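Local coordinates for odorant-binding protein 2a (Homo sapiens, PDB 4RUN) that binds and carries small hydrophobic odorants, with a preference for aldehydes and large fatty acids, at residues G12-K17 with N112-N117; V16-V21 with E123-F128; V21-P26 with E139-M144. The protein carries 2 engineered substitutions. One frame throughout, in Å; residues are numbered along the deposited sequence.

Contact 1 (G12-K17 with N112-N117). Engineered in segment 112-117: N112 (natural residue Lys).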
# COMPACT_ATOMS: atom_id res chain seq x y z
N GLY A 12 -9.48 -4.53 -9.72
CA GLY A 12 -10.63 -3.75 -9.25
C GLY A 12 -10.23 -2.65 -8.27
O GLY A 12 -9.08 -2.22 -8.24
N THR A 13 -11.19 -2.19 -7.48
CA THR A 13 -10.96 -1.10 -6.53
C THR A 13 -10.51 -1.64 -5.17
O THR A 13 -11.06 -2.63 -4.68
CB THR A 13 -12.22 -0.22 -6.37
OG1 THR A 13 -12.51 0.41 -7.61
CG2 THR A 13 -12.01 0.86 -5.31
N TRP A 14 -9.49 -1.00 -4.59
CA TRP A 14 -9.06 -1.25 -3.22
C TRP A 14 -8.98 0.07 -2.47
O TRP A 14 -8.78 1.13 -3.05
CB TRP A 14 -7.68 -1.88 -3.18
CG TRP A 14 -7.59 -3.25 -3.70
CD1 TRP A 14 -7.39 -3.62 -4.99
CD2 TRP A 14 -7.63 -4.45 -2.94
NE1 TRP A 14 -7.31 -4.98 -5.09
CE2 TRP A 14 -7.46 -5.52 -3.85
CE3 TRP A 14 -7.80 -4.74 -1.59
CZ2 TRP A 14 -7.46 -6.85 -3.44
CZ3 TRP A 14 -7.80 -6.07 -1.19
CH2 TRP A 14 -7.63 -7.10 -2.12
N TYR A 15 -9.11 -0.02 -1.16
CA TYR A 15 -9.08 1.14 -0.31
C TYR A 15 -7.94 0.97 0.68
O TYR A 15 -7.83 -0.09 1.32
CB TYR A 15 -10.40 1.28 0.43
CG TYR A 15 -11.57 1.60 -0.46
CD1 TYR A 15 -11.87 2.92 -0.78
CD2 TYR A 15 -12.36 0.59 -1.01
CE1 TYR A 15 -12.93 3.23 -1.62
CE2 TYR A 15 -13.43 0.88 -1.84
CZ TYR A 15 -13.71 2.21 -2.15
OH TYR A 15 -14.75 2.53 -2.98
N VAL A 16 -7.12 2.01 0.81
CA VAL A 16 -6.00 2.03 1.75
C VAL A 16 -6.49 2.60 3.08
O VAL A 16 -6.83 3.78 3.16
CB VAL A 16 -4.87 2.92 1.23
CG1 VAL A 16 -3.73 2.93 2.22
CG2 VAL A 16 -4.41 2.47 -0.16
N LYS A 17 -6.50 1.77 4.11
CA LYS A 17 -7.14 2.12 5.38
C LYS A 17 -6.14 2.51 6.45
O LYS A 17 -6.44 3.27 7.36
CB LYS A 17 -7.95 0.93 5.87
CG LYS A 17 -8.95 0.42 4.84
CD LYS A 17 -9.63 -0.84 5.31
CE LYS A 17 -10.84 -1.12 4.47
NZ LYS A 17 -11.52 -2.40 4.83
N ASN A 112 0.76 -1.35 3.99
CA ASN A 112 -0.53 -0.72 3.83
C ASN A 112 -1.64 -1.72 4.06
O ASN A 112 -1.61 -2.83 3.53
CB ASN A 112 -0.65 -0.12 2.44
CG ASN A 112 0.47 0.86 2.14
OD1 ASN A 112 0.50 1.95 2.68
ND2 ASN A 112 1.40 0.46 1.30
N LEU A 113 -2.58 -1.33 4.90
CA LEU A 113 -3.77 -2.11 5.13
C LEU A 113 -4.74 -1.78 4.01
O LEU A 113 -5.12 -0.62 3.85
CB LEU A 113 -4.39 -1.76 6.48
CG LEU A 113 -5.65 -2.53 6.85
CD1 LEU A 113 -5.35 -4.01 6.96
CD2 LEU A 113 -6.22 -2.00 8.14
N VAL A 114 -5.15 -2.79 3.27
CA VAL A 114 -6.00 -2.59 2.11
C VAL A 114 -7.21 -3.53 2.10
O VAL A 114 -7.12 -4.67 2.56
CB VAL A 114 -5.20 -2.75 0.80
CG1 VAL A 114 -4.16 -1.65 0.72
CG2 VAL A 114 -4.50 -4.11 0.73
N GLY A 115 -8.34 -3.04 1.59
CA GLY A 115 -9.53 -3.86 1.50
C GLY A 115 -10.49 -3.41 0.43
O GLY A 115 -10.38 -2.32 -0.11
N ARG A 116 -11.42 -4.28 0.10
CA ARG A 116 -12.42 -3.98 -0.91
C ARG A 116 -13.43 -2.99 -0.38
O ARG A 116 -13.93 -2.12 -1.09
CB ARG A 116 -13.12 -5.26 -1.30
CG ARG A 116 -12.18 -6.25 -1.97
CD ARG A 116 -11.83 -5.76 -3.35
NE ARG A 116 -11.22 -6.81 -4.14
CZ ARG A 116 -10.78 -6.63 -5.38
NH1 ARG A 116 -10.23 -7.63 -6.03
NH2 ARG A 116 -10.89 -5.43 -5.95
N ASN A 117 -13.73 -3.15 0.90
CA ASN A 117 -14.73 -2.37 1.56
C ASN A 117 -14.00 -1.19 2.14
O ASN A 117 -12.96 -1.37 2.74
CB ASN A 117 -15.34 -3.20 2.68
CG ASN A 117 -16.75 -2.79 3.00
OD1 ASN A 117 -17.62 -2.82 2.13
ND2 ASN A 117 -16.98 -2.36 4.23
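R116 lays its guanidinium flat on the indole of W14, a pairing typical of the lipocalin fold: W14 ends the Gly-X-Trp signature (G12, T13, W14) on the first barrel strand, and R116 directly follows the last one, strand 106-115. These two antiparallel strands close the barrel. Y15 N bonds G115 O at 2.8 Å, G115 N returns the bond to Y15 O, and K17 N meets L113 O almost straight on (174° at the hydrogen). From its CB, which points away from strand 12-17, the R116 chain bends at chi2 (-72°), and this sets CD 4.3 Å above the centroid of the six-membered ring of W14, close to the ring normal. Next, NE sits 3.8 Å from W14 CZ2, toward the rim of the indole. CZ follows, 3.8 Å from W14 CE2, with the planes only 18° apart, an off-centre cation-pi stack. At the tip, NH1 bonds T11 O, while NH2 donates to T13 O at 3.1 Å from above the carbonyl plane. Flat surface and carbonyls together fix the rotation of the guanidinium, and arginine suits the place because it is both planar and rich in N-H donors. G12 lies beside the edge of the guanidinium, and its positive phi suits a residue without a side chain. At its edge, W14 CE3 packs 4.1 Å from V114 CB, and W14 NE1 donates to I10 O. An alanine in place of W14 would probably leave the R116 guanidinium without its stacking surface, I10 O without its donor and a gap beside V114. Next to the Y15-G115 pair, the branched V16 and V114 face each other as a non-hydrogen-bonded pair, V16 CG2 lying 4.2 Å from V114 CG1.

Contact 2 (V16-V21 with E123-F128); sequences VKAMVV and EALEEF
A18 on strand 16-21 faces L125 and F128 on helix 123-128, the two segments running at 28° to each other with their axes 9.7 Å apart and the CA atoms of A18 and L125 separated by 7.4 Å. No hydrogen bond crosses the contact, and the side chains that meet are all apolar. A18 turns its methyl toward the helix, and L125 reaches it with one branch, CD2 standing 3.7 Å from A18 CB. The same methyl is met by the ring of F128, whose CE2 lies 3.9 Å away. F128 points its CB toward the strand, and CG, anti to the backbone N (chi1 -179°), carries the ring on from there. This is the packing of the C-terminal lipocalin helix on the outside of the barrel, with the first strand supplying part of the wall. A small residue such as A18 suits this point, since its single methyl lets a leucine branch and an aromatic ring come close to the strand together. V20, two residues on and pointing to the same side, adds CG1 at 4.2 Å from F128 CZ, while the intervening M19 directs its side chain away from the helix and offers F128 only its backbone, M19 N lying 4.2 Å from CE2. Around this patch, L113 of strand 106-115 touches A18 and L125, and I142 lies against both V20 and F128.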
# COMPACT_ATOMS: atom_id res chain seq x y z
N VAL A 16 -7.12 2.01 0.81
CA VAL A 16 -6.00 2.03 1.75
C VAL A 16 -6.49 2.60 3.08
O VAL A 16 -6.83 3.78 3.16
CB VAL A 16 -4.87 2.92 1.23
CG1 VAL A 16 -3.73 2.93 2.22
CG2 VAL A 16 -4.41 2.47 -0.16
N LYS A 17 -6.50 1.77 4.11
CA LYS A 17 -7.14 2.12 5.38
C LYS A 17 -6.14 2.51 6.45
O LYS A 17 -6.44 3.27 7.36
CB LYS A 17 -7.95 0.93 5.87
CG LYS A 17 -8.95 0.42 4.84
CD LYS A 17 -9.63 -0.84 5.31
CE LYS A 17 -10.84 -1.12 4.47
NZ LYS A 17 -11.52 -2.40 4.83
N ALA A 18 -4.93 1.99 6.35
CA ALA A 18 -3.88 2.36 7.28
C ALA A 18 -2.58 2.17 6.58
O ALA A 18 -2.50 1.46 5.58
CB ALA A 18 -3.94 1.50 8.52
N MET A 19 -1.55 2.80 7.13
CA MET A 19 -0.25 2.86 6.50
C MET A 19 0.84 2.83 7.59
O MET A 19 0.62 3.35 8.69
CB MET A 19 -0.22 4.12 5.67
CG MET A 19 0.98 4.31 4.79
SD MET A 19 0.55 5.34 3.36
CE MET A 19 2.17 5.27 2.57
N VAL A 20 1.98 2.22 7.30
CA VAL A 20 3.13 2.15 8.24
C VAL A 20 4.38 2.20 7.40
O VAL A 20 4.41 1.69 6.27
CB VAL A 20 3.14 0.88 9.14
CG1 VAL A 20 3.58 -0.37 8.40
CG2 VAL A 20 4.01 1.07 10.38
N VAL A 21 5.41 2.81 7.98
CA VAL A 21 6.64 3.13 7.29
C VAL A 21 7.82 2.89 8.22
O VAL A 21 7.68 3.03 9.43
CB VAL A 21 6.65 4.61 6.90
CG1 VAL A 21 5.78 4.84 5.66
CG2 VAL A 21 6.20 5.49 8.07
N GLU A 123 -10.78 -3.83 14.98
CA GLU A 123 -10.14 -5.14 15.17
C GLU A 123 -9.19 -5.41 14.00
O GLU A 123 -8.13 -5.98 14.19
CB GLU A 123 -11.18 -6.26 15.32
CG GLU A 123 -10.63 -7.49 16.03
CD GLU A 123 -11.71 -8.48 16.50
OE1 GLU A 123 -12.86 -8.46 15.99
OE2 GLU A 123 -11.41 -9.29 17.42
N ALA A 124 -9.54 -4.94 12.82
CA ALA A 124 -8.67 -5.07 11.67
C ALA A 124 -7.40 -4.21 11.79
O ALA A 124 -6.30 -4.65 11.44
CB ALA A 124 -9.44 -4.71 10.42
N LEU A 125 -7.55 -3.00 12.31
CA LEU A 125 -6.39 -2.15 12.56
C LEU A 125 -5.47 -2.77 13.57
O LEU A 125 -4.26 -2.58 13.51
CB LEU A 125 -6.83 -0.77 13.08
CG LEU A 125 -7.47 0.17 12.05
CD1 LEU A 125 -7.93 1.46 12.71
CD2 LEU A 125 -6.47 0.47 10.95
N GLU A 126 -6.03 -3.48 14.53
CA GLU A 126 -5.24 -4.13 15.55
C GLU A 126 -4.44 -5.32 15.02
O GLU A 126 -3.30 -5.54 15.44
CB GLU A 126 -6.16 -4.66 16.64
CG GLU A 126 -5.64 -4.39 18.02
CD GLU A 126 -5.76 -2.94 18.37
OE1 GLU A 126 -6.91 -2.47 18.46
OE2 GLU A 126 -4.72 -2.28 18.55
N GLU A 127 -5.05 -6.10 14.14
CA GLU A 127 -4.35 -7.22 13.51
C GLU A 127 -3.21 -6.70 12.63
O GLU A 127 -2.13 -7.30 12.58
CB GLU A 127 -5.29 -8.06 12.65
CG GLU A 127 -6.30 -8.85 13.45
CD GLU A 127 -5.64 -9.79 14.43
OE1 GLU A 127 -6.01 -9.73 15.63
OE2 GLU A 127 -4.76 -10.59 14.01
N PHE A 128 -3.48 -5.58 11.96
CA PHE A 128 -2.48 -4.89 11.18
C PHE A 128 -1.29 -4.48 12.03
O PHE A 128 -0.15 -4.72 11.66
CB PHE A 128 -3.09 -3.65 10.56
CG PHE A 128 -2.14 -2.87 9.70
CD1 PHE A 128 -1.61 -3.45 8.57
CD2 PHE A 128 -1.81 -1.56 10.01
CE1 PHE A 128 -0.76 -2.74 7.75
CE2 PHE A 128 -0.95 -0.84 9.19
CZ PHE A 128 -0.43 -1.43 8.06

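Contact 3 (V21-P26 with E139-M144)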
# COMPACT_ATOMS: atom_id res chain seq x y z
N VAL A 21 5.41 2.81 7.98
CA VAL A 21 6.64 3.13 7.29
C VAL A 21 7.82 2.89 8.22
O VAL A 21 7.68 3.03 9.43
CB VAL A 21 6.65 4.61 6.90
CG1 VAL A 21 5.78 4.84 5.66
CG2 VAL A 21 6.20 5.49 8.07
N ASP A 22 9.00 2.55 7.69
CA ASP A 22 10.16 2.40 8.56
C ASP A 22 10.54 3.74 9.17
O ASP A 22 10.10 4.80 8.72
CB ASP A 22 11.33 1.71 7.85
CG ASP A 22 11.83 2.45 6.63
OD1 ASP A 22 12.01 3.69 6.69
OD2 ASP A 22 12.13 1.78 5.62
N LYS A 23 11.30 3.69 10.25
CA LYS A 23 11.77 4.89 10.93
C LYS A 23 12.67 5.87 10.16
O LYS A 23 12.90 6.97 10.67
CB LYS A 23 12.42 4.52 12.26
CG LYS A 23 11.36 4.07 13.24
CD LYS A 23 11.79 4.18 14.68
CE LYS A 23 10.61 3.81 15.59
NZ LYS A 23 9.58 4.89 15.66
N ASP A 24 13.18 5.51 8.98
CA ASP A 24 13.92 6.46 8.14
C ASP A 24 13.00 7.33 7.31
O ASP A 24 13.39 8.41 6.88
CB ASP A 24 14.88 5.73 7.21
CG ASP A 24 15.87 4.86 7.94
OD1 ASP A 24 16.49 5.34 8.92
OD2 ASP A 24 16.05 3.70 7.52
N PHE A 25 11.78 6.85 7.07
CA PHE A 25 10.76 7.56 6.30
C PHE A 25 10.50 8.96 6.85
O PHE A 25 10.04 9.09 7.98
CB PHE A 25 9.45 6.79 6.35
CG PHE A 25 8.47 7.18 5.30
CD1 PHE A 25 8.49 6.59 4.04
CD2 PHE A 25 7.53 8.16 5.57
CE1 PHE A 25 7.58 6.97 3.07
CE2 PHE A 25 6.63 8.55 4.61
CZ PHE A 25 6.66 7.96 3.35
N PRO A 26 10.79 10.00 6.05
CA PRO A 26 10.56 11.37 6.53
C PRO A 26 9.09 11.68 6.77
O PRO A 26 8.24 11.31 5.97
CB PRO A 26 11.11 12.23 5.40
CG PRO A 26 11.96 11.33 4.57
CD PRO A 26 11.38 9.97 4.70
N GLU A 139 4.42 0.47 16.05
CA GLU A 139 3.03 0.90 16.21
C GLU A 139 2.84 2.40 16.07
O GLU A 139 1.87 2.87 15.48
CB GLU A 139 2.48 0.44 17.58
CG GLU A 139 3.01 1.19 18.80
CD GLU A 139 2.90 0.34 20.05
OE1 GLU A 139 3.95 -0.11 20.54
OE2 GLU A 139 1.77 0.08 20.50
N GLU A 140 3.79 3.15 16.62
CA GLU A 140 3.71 4.59 16.71
C GLU A 140 3.99 5.22 15.35
O GLU A 140 3.73 6.40 15.15
CB GLU A 140 4.71 5.09 17.77
CG GLU A 140 6.16 5.08 17.32
CD GLU A 140 7.10 4.71 18.45
OE1 GLU A 140 7.49 3.53 18.58
OE2 GLU A 140 7.44 5.62 19.23
N ASP A 141 4.53 4.44 14.42
CA ASP A 141 4.66 4.88 13.04
C ASP A 141 3.48 4.40 12.17
O ASP A 141 3.60 4.32 10.94
CB ASP A 141 5.97 4.37 12.44
CG ASP A 141 7.21 4.86 13.18
OD1 ASP A 141 7.33 6.08 13.43
OD2 ASP A 141 8.06 4.02 13.53
N ILE A 142 2.35 4.03 12.78
CA ILE A 142 1.15 3.67 12.02
C ILE A 142 0.25 4.89 11.95
O ILE A 142 -0.11 5.46 12.96
CB ILE A 142 0.35 2.50 12.63
CG1 ILE A 142 1.22 1.24 12.68
CG2 ILE A 142 -0.92 2.24 11.81
CD1 ILE A 142 0.53 0.04 13.30
N PHE A 143 -0.14 5.25 10.74
CA PHE A 143 -0.95 6.44 10.51
C PHE A 143 -2.01 6.08 9.47
O PHE A 143 -1.87 5.09 8.73
CB PHE A 143 -0.03 7.62 10.12
CG PHE A 143 0.64 7.47 8.79
CD1 PHE A 143 1.88 6.86 8.69
CD2 PHE A 143 0.06 7.98 7.63
CE1 PHE A 143 2.51 6.73 7.45
CE2 PHE A 143 0.68 7.86 6.39
CZ PHE A 143 1.91 7.24 6.30
N MET A 144 -3.09 6.84 9.47
CA MET A 144 -4.26 6.49 8.68
C MET A 144 -4.68 7.65 7.82
O MET A 144 -5.36 8.58 8.27
CB MET A 144 -5.39 6.07 9.61
CG MET A 144 -4.99 4.93 10.53
SD MET A 144 -6.05 4.96 11.96
CE MET A 144 -7.64 4.65 11.18
O HOH W 1 8.08 1.88 11.80
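K23 and D141 form a salt bridge in which NZ lies 2.8 Å from OD2, meeting it on the syn side, 21° out of the carboxylate plane. The lysine chain is extended until chi4 (-75°), where it turns and brings NZ to the acid. E140 joins the network more loosely, its OE1 standing 3.8 Å from K23 NZ in a long ion pair while also bonding S138 OG. The D141 OD2 that takes the lysine also accepts a hydrogen bond from a water at 2.8 Å, and this water donates its other hydrogen to V21 O at 2.7 Å. Two donors thus grip one carboxylate oxygen, and the negative charge of this buried aspartate is probably eased by K23, with R30 a weak, distant second partner at OD1. Beside the polar cluster, V21 CG2 touches the ring of F143 at its edge, 3.9 Å from CE1; on the other branch, V21 CG1 lies over the centre of the F25 ring, so this short branched residue bridges two aromatics. What places K23 is the type I turn from D22 to F25, in which D22 O accepts a hydrogen bond from F25 N at 3.1 Å and D22 OD1 receives weak bonds from D24 N and F25 N. D22 OD2 bonds Y109 N, tying the turn to strand 106-115. The contact thus joins the loop after the first strand of the lipocalin barrel to the segment after the C-terminal helix: F143 pairs through its backbone with M19 of strand 12-21, and I142 leans back on K129 of helix 122-134.

In the fold
Strand 12-21 passes through contacts 1 and 2, and its last residue, V21, begins contact 3. Contacts 1 and 2 share V16 and K17 and have centres about 11 Å apart; the probable hydrogen bond from L113 N to A18 O, 2.9 Å, carries the strand pairing of contact 1 into contact 2, where L113 CD2 also meets L125 CD2. Contacts 2 and 3 share V21, with centres about 12 Å apart, and pack together where L125 CD1 lies 3.6 Å from M144 CE. Contacts 1 and 3 are farther apart, about 19 Å between centres. As in other lipocalins, the barrel probably holds the odorant, with the helix of contact 2 outside it.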